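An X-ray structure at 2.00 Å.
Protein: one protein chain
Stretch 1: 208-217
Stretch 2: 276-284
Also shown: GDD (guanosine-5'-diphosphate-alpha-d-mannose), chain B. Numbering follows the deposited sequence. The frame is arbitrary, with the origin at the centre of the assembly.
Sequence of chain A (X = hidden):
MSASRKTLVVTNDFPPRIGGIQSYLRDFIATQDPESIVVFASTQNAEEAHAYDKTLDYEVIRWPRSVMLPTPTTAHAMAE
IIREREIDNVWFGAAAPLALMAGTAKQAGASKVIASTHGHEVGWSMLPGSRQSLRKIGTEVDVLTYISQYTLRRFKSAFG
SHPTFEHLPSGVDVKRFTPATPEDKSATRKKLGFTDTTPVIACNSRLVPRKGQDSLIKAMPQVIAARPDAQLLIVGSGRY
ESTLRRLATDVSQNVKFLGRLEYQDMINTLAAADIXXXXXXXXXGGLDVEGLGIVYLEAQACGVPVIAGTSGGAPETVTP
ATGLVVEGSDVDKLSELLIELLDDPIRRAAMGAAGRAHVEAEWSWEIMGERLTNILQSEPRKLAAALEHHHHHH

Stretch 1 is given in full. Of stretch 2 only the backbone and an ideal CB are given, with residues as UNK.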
# COMPACT_ATOMS: atom_id res chain seq x y z
N VAL A 208 9.31 7.95 -9.97
CA VAL A 208 8.43 9.01 -10.48
C VAL A 208 8.66 10.27 -9.64
O VAL A 208 9.04 10.17 -8.47
CB VAL A 208 6.92 8.59 -10.50
CG1 VAL A 208 6.67 7.46 -11.50
CG2 VAL A 208 6.42 8.21 -9.11
N PRO A 209 8.44 11.47 -10.23
CA PRO A 209 8.73 12.73 -9.54
C PRO A 209 8.21 12.84 -8.10
O PRO A 209 8.94 13.28 -7.22
CB PRO A 209 8.05 13.78 -10.43
CG PRO A 209 8.08 13.19 -11.78
CD PRO A 209 7.92 11.71 -11.60
N ARG A 210 6.96 12.42 -7.86
CA ARG A 210 6.31 12.66 -6.57
C ARG A 210 6.93 11.92 -5.38
O ARG A 210 6.71 12.30 -4.23
CB ARG A 210 4.80 12.41 -6.65
CG ARG A 210 4.38 10.94 -6.70
CD ARG A 210 2.87 10.82 -6.54
NE ARG A 210 2.41 9.43 -6.53
CZ ARG A 210 2.35 8.67 -5.44
NH1 ARG A 210 2.72 9.17 -4.28
NH2 ARG A 210 1.94 7.42 -5.52
N LYS A 211 7.73 10.88 -5.65
CA LYS A 211 8.34 10.08 -4.58
C LYS A 211 9.53 10.79 -3.91
O LYS A 211 9.97 10.39 -2.83
CB LYS A 211 8.76 8.70 -5.11
CG LYS A 211 7.61 7.86 -5.67
CD LYS A 211 6.72 7.29 -4.58
CE LYS A 211 5.63 6.40 -5.17
NZ LYS A 211 4.79 5.77 -4.10
N GLY A 212 10.03 11.84 -4.55
CA GLY A 212 11.05 12.69 -3.94
C GLY A 212 12.46 12.13 -3.92
O GLY A 212 13.26 12.52 -3.07
N GLN A 213 12.76 11.22 -4.85
CA GLN A 213 14.15 10.81 -5.07
C GLN A 213 14.96 12.02 -5.53
O GLN A 213 16.13 12.16 -5.17
CB GLN A 213 14.27 9.71 -6.13
CG GLN A 213 13.68 8.35 -5.74
CD GLN A 213 12.27 8.15 -6.24
OE1 GLN A 213 11.66 9.06 -6.82
NE2 GLN A 213 11.73 6.96 -6.03
N ASP A 214 14.32 12.90 -6.30
CA ASP A 214 14.95 14.15 -6.73
C ASP A 214 15.27 15.06 -5.55
O ASP A 214 16.34 15.66 -5.50
CB ASP A 214 14.12 14.88 -7.81
CG ASP A 214 12.64 15.05 -7.45
OD1 ASP A 214 12.24 14.82 -6.29
OD2 ASP A 214 11.87 15.43 -8.36
N SER A 215 14.34 15.13 -4.59
CA SER A 215 14.54 15.90 -3.35
C SER A 215 15.72 15.35 -2.55
O SER A 215 16.54 16.11 -2.03
CB SER A 215 13.28 15.90 -2.50
OG SER A 215 12.16 16.41 -3.21
N LEU A 216 15.79 14.02 -2.46
CA LEU A 216 16.89 13.31 -1.80
C LEU A 216 18.24 13.60 -2.44
O LEU A 216 19.22 13.88 -1.75
CB LEU A 216 16.61 11.80 -1.79
CG LEU A 216 16.27 11.02 -0.50
CD1 LEU A 216 15.84 11.90 0.68
CD2 LEU A 216 15.25 9.91 -0.77
N ILE A 217 18.29 13.52 -3.77
CA ILE A 217 19.51 13.79 -4.54
C ILE A 217 20.00 15.23 -4.32
O ILE A 217 21.20 15.46 -4.16
CB ILE A 217 19.31 13.47 -6.05
CG1 ILE A 217 19.27 11.95 -6.27
CG2 ILE A 217 20.41 14.12 -6.89
CD1 ILE A 217 18.66 11.53 -7.61
N UNK A 276 15.63 4.94 6.25
CA UNK A 276 14.76 4.89 5.07
C UNK A 276 14.16 6.28 4.86
O UNK A 276 13.58 6.86 5.78
CB UNK A 276 13.66 3.84 5.23
N UNK A 277 14.31 6.80 3.65
CA UNK A 277 13.79 8.12 3.32
C UNK A 277 13.03 8.10 2.00
O UNK A 277 13.51 7.56 1.00
CB UNK A 277 14.93 9.14 3.26
N UNK A 278 11.84 8.68 2.01
CA UNK A 278 11.05 8.88 0.80
C UNK A 278 10.16 10.11 1.04
O UNK A 278 9.05 9.98 1.56
CB UNK A 278 10.22 7.64 0.46
N UNK A 279 10.67 11.30 0.69
CA UNK A 279 9.97 12.55 0.98
C UNK A 279 8.90 12.86 -0.07
O UNK A 279 9.04 13.81 -0.85
CB UNK A 279 10.97 13.70 1.06
N UNK A 280 7.84 12.06 -0.07
CA UNK A 280 6.73 12.19 -1.02
C UNK A 280 6.11 13.58 -1.00
O UNK A 280 5.87 14.16 0.06
CB UNK A 280 5.65 11.15 -0.72
N UNK A 281 5.88 14.13 -2.20
CA UNK A 281 5.19 15.40 -2.35
C UNK A 281 3.94 15.24 -3.22
O UNK A 281 3.91 14.40 -4.13
CB UNK A 281 6.13 16.45 -2.95
N UNK A 282 2.92 16.04 -2.94
CA UNK A 282 1.70 16.04 -3.75
C UNK A 282 1.92 16.87 -5.01
O UNK A 282 2.43 17.99 -4.95
CB UNK A 282 0.51 16.58 -2.95
N UNK A 283 1.54 16.29 -6.15
CA UNK A 283 1.68 16.93 -7.45
C UNK A 283 0.39 16.77 -8.25
O UNK A 283 -0.66 16.43 -7.69
CB UNK A 283 2.87 16.34 -8.22
N UNK A 284 0.47 17.00 -9.56
CA UNK A 284 -0.63 16.78 -10.49
C UNK A 284 -1.91 17.50 -10.12
O UNK A 284 -3.00 16.95 -10.26
CB UNK A 284 -0.92 15.28 -10.60
N2 GDD B . 10.46 -6.27 -5.44
C2 GDD B . 10.54 -4.91 -5.46
N1 GDD B . 11.62 -4.31 -6.00
N3 GDD B . 9.54 -4.18 -4.92
C4 GDD B . 9.61 -2.82 -4.92
C5 GDD B . 10.71 -2.19 -5.48
C6 GDD B . 11.72 -2.96 -6.03
O6 GDD B . 12.73 -2.42 -6.54
N7 GDD B . 10.51 -0.86 -5.35
C8 GDD B . 9.32 -0.67 -4.73
N9 GDD B . 8.78 -1.87 -4.48
C1' GDD B . 7.48 -2.14 -3.80
C2' GDD B . 7.56 -1.80 -2.32
O2' GDD B . 8.11 -2.88 -1.56
C3' GDD B . 6.12 -1.51 -1.97
O3' GDD B . 5.47 -2.70 -1.51
C4' GDD B . 5.48 -1.03 -3.27
O4' GDD B . 6.40 -1.35 -4.32
C5' GDD B . 5.22 0.47 -3.26
O5' GDD B . 3.88 0.76 -2.83
PA GDD B . 3.51 2.03 -2.24
O1A GDD B . 2.36 1.94 -1.76
O2A GDD B . 4.31 2.34 -1.32
O3A GDD B . 3.53 3.09 -3.24
PB GDD B . 2.84 3.04 -4.51
O2B GDD B . 1.74 2.46 -4.41
O3B GDD B . 2.65 4.21 -4.91
O1B GDD B . 3.65 2.37 -5.49

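Position 276 lies on a strand, and no atom of stretch 1 comes within 5.5 Å of its ideal CB. Stretch 1 sets no condition here; the residue is Phe276.

At 277 the extended backbone continues and CA-to-CB points toward stretch 1, with the ideal CB 3.9 Å from Leu216 CD1. An apolar side chain is called for, and a small one fits so close an approach. Ala277 is found, its CB packing on Leu216 CD1 at 3.9 Å.

Position 278 points sideways, its ideal CB 4.3 Å from Lys211 O. A flexible apolar chain could turn along Lys211. Met278 does turn, placing SD 3.2 Å from Lys211 O and 3.8 Å from Lys211 CD.

At 279 phi is -82°, which proline tolerates, and CA-to-CB again runs sideways. Ser215 CB lies 4.8 Å from the ideal CB and Leu216 CD1 5.2 Å, leaving room for a compact apolar group. Several would serve. Pro279 fills the space with its ring: CD meets Leu216 CD2 at 3.8 Å, and CG lies 3.3 Å from Gly212 O and 4.0 Å from Ser215 CB.

Position 280 runs beside the turn of Lys211, its ideal CB 3.8 Å from Arg210 O. The contact is ordinary and the bond points sideways, so stretch 1 does not fix the size of the residue; a small one is among those that suit. Ala280 adds little bulk, and its CA makes a CA-H...O contact with Arg210 O at 3.2 Å.

At 281 the backbone N already faces Arg210 O. The side chain starts sideways, but the carboxylate of Asp214 lies farther along stretch 1, so a long cationic chain, lysine or arginine, could reach it; two carboxylate oxygens particularly suit a guanidinium. Arg281 has chi1 p, with chi2 and chi3 both t, and pairs with both oxygens: NH1 donates to Asp214 OD1 and NH2 to Asp214 OD2, each at 2.9 Å, forming a salt bridge. Pro209 O lies over one face of the guanidinium. Water 2 joins Arg281 NH1 (3.1 Å) to Ser215 OG and to Pro279 O (2.8 Å each), while Arg281 N donates to Arg210 O at 2.9 Å.

Position 282 points away and could take many residues; it is Thr282.

At 283 CA-to-CB turns toward stretch 1, with Arg210 CB 4.7 Å from the ideal CB and Pro209 beyond. A long chain with an aliphatic stem and a flat end could cover both. Arg283 sets CD 3.8 Å from Arg210 CB and lays a guanidinium face over Pro209 CB, CZ to CB being 3.5 Å.

Position 284 has positive phi (55°), which favours glycine, and touches nothing in stretch 1. It is Gly284.

Stretch 2, residues 276-284: FAMPARTRG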
# COMPACT_ATOMS: atom_id res chain seq x y z
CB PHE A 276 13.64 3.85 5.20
CG PHE A 276 12.69 3.84 4.03
CD1 PHE A 276 11.56 4.66 4.01
CD2 PHE A 276 12.94 3.02 2.93
CE1 PHE A 276 10.69 4.66 2.92
CE2 PHE A 276 12.07 3.01 1.83
CZ PHE A 276 10.95 3.83 1.83
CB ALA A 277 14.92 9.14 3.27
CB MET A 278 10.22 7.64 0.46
CG MET A 278 9.70 7.60 -0.98
SD MET A 278 8.08 8.39 -1.21
CE MET A 278 6.98 7.06 -0.72
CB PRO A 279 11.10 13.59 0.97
CG PRO A 279 12.12 13.04 0.03
CD PRO A 279 11.96 11.54 0.00
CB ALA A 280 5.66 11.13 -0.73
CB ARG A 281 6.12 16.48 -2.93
CG ARG A 281 6.54 16.25 -4.38
CD ARG A 281 7.30 17.44 -4.94
NE ARG A 281 7.75 17.21 -6.31
CZ ARG A 281 8.87 16.58 -6.64
NH1 ARG A 281 9.68 16.10 -5.70
NH2 ARG A 281 9.19 16.42 -7.92
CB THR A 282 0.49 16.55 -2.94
OG1 THR A 282 0.28 15.69 -1.82
CG2 THR A 282 -0.78 16.55 -3.80
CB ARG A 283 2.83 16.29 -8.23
CG ARG A 283 4.22 16.67 -7.74
CD ARG A 283 5.29 15.80 -8.37
NE ARG A 283 4.95 15.38 -9.73
CZ ARG A 283 5.35 15.99 -10.85
NH1 ARG A 283 6.14 17.06 -10.80
NH2 ARG A 283 4.97 15.51 -12.02
O HOH W 1 3.44 11.96 -3.48
O HOH W 2 9.49 15.92 -2.66
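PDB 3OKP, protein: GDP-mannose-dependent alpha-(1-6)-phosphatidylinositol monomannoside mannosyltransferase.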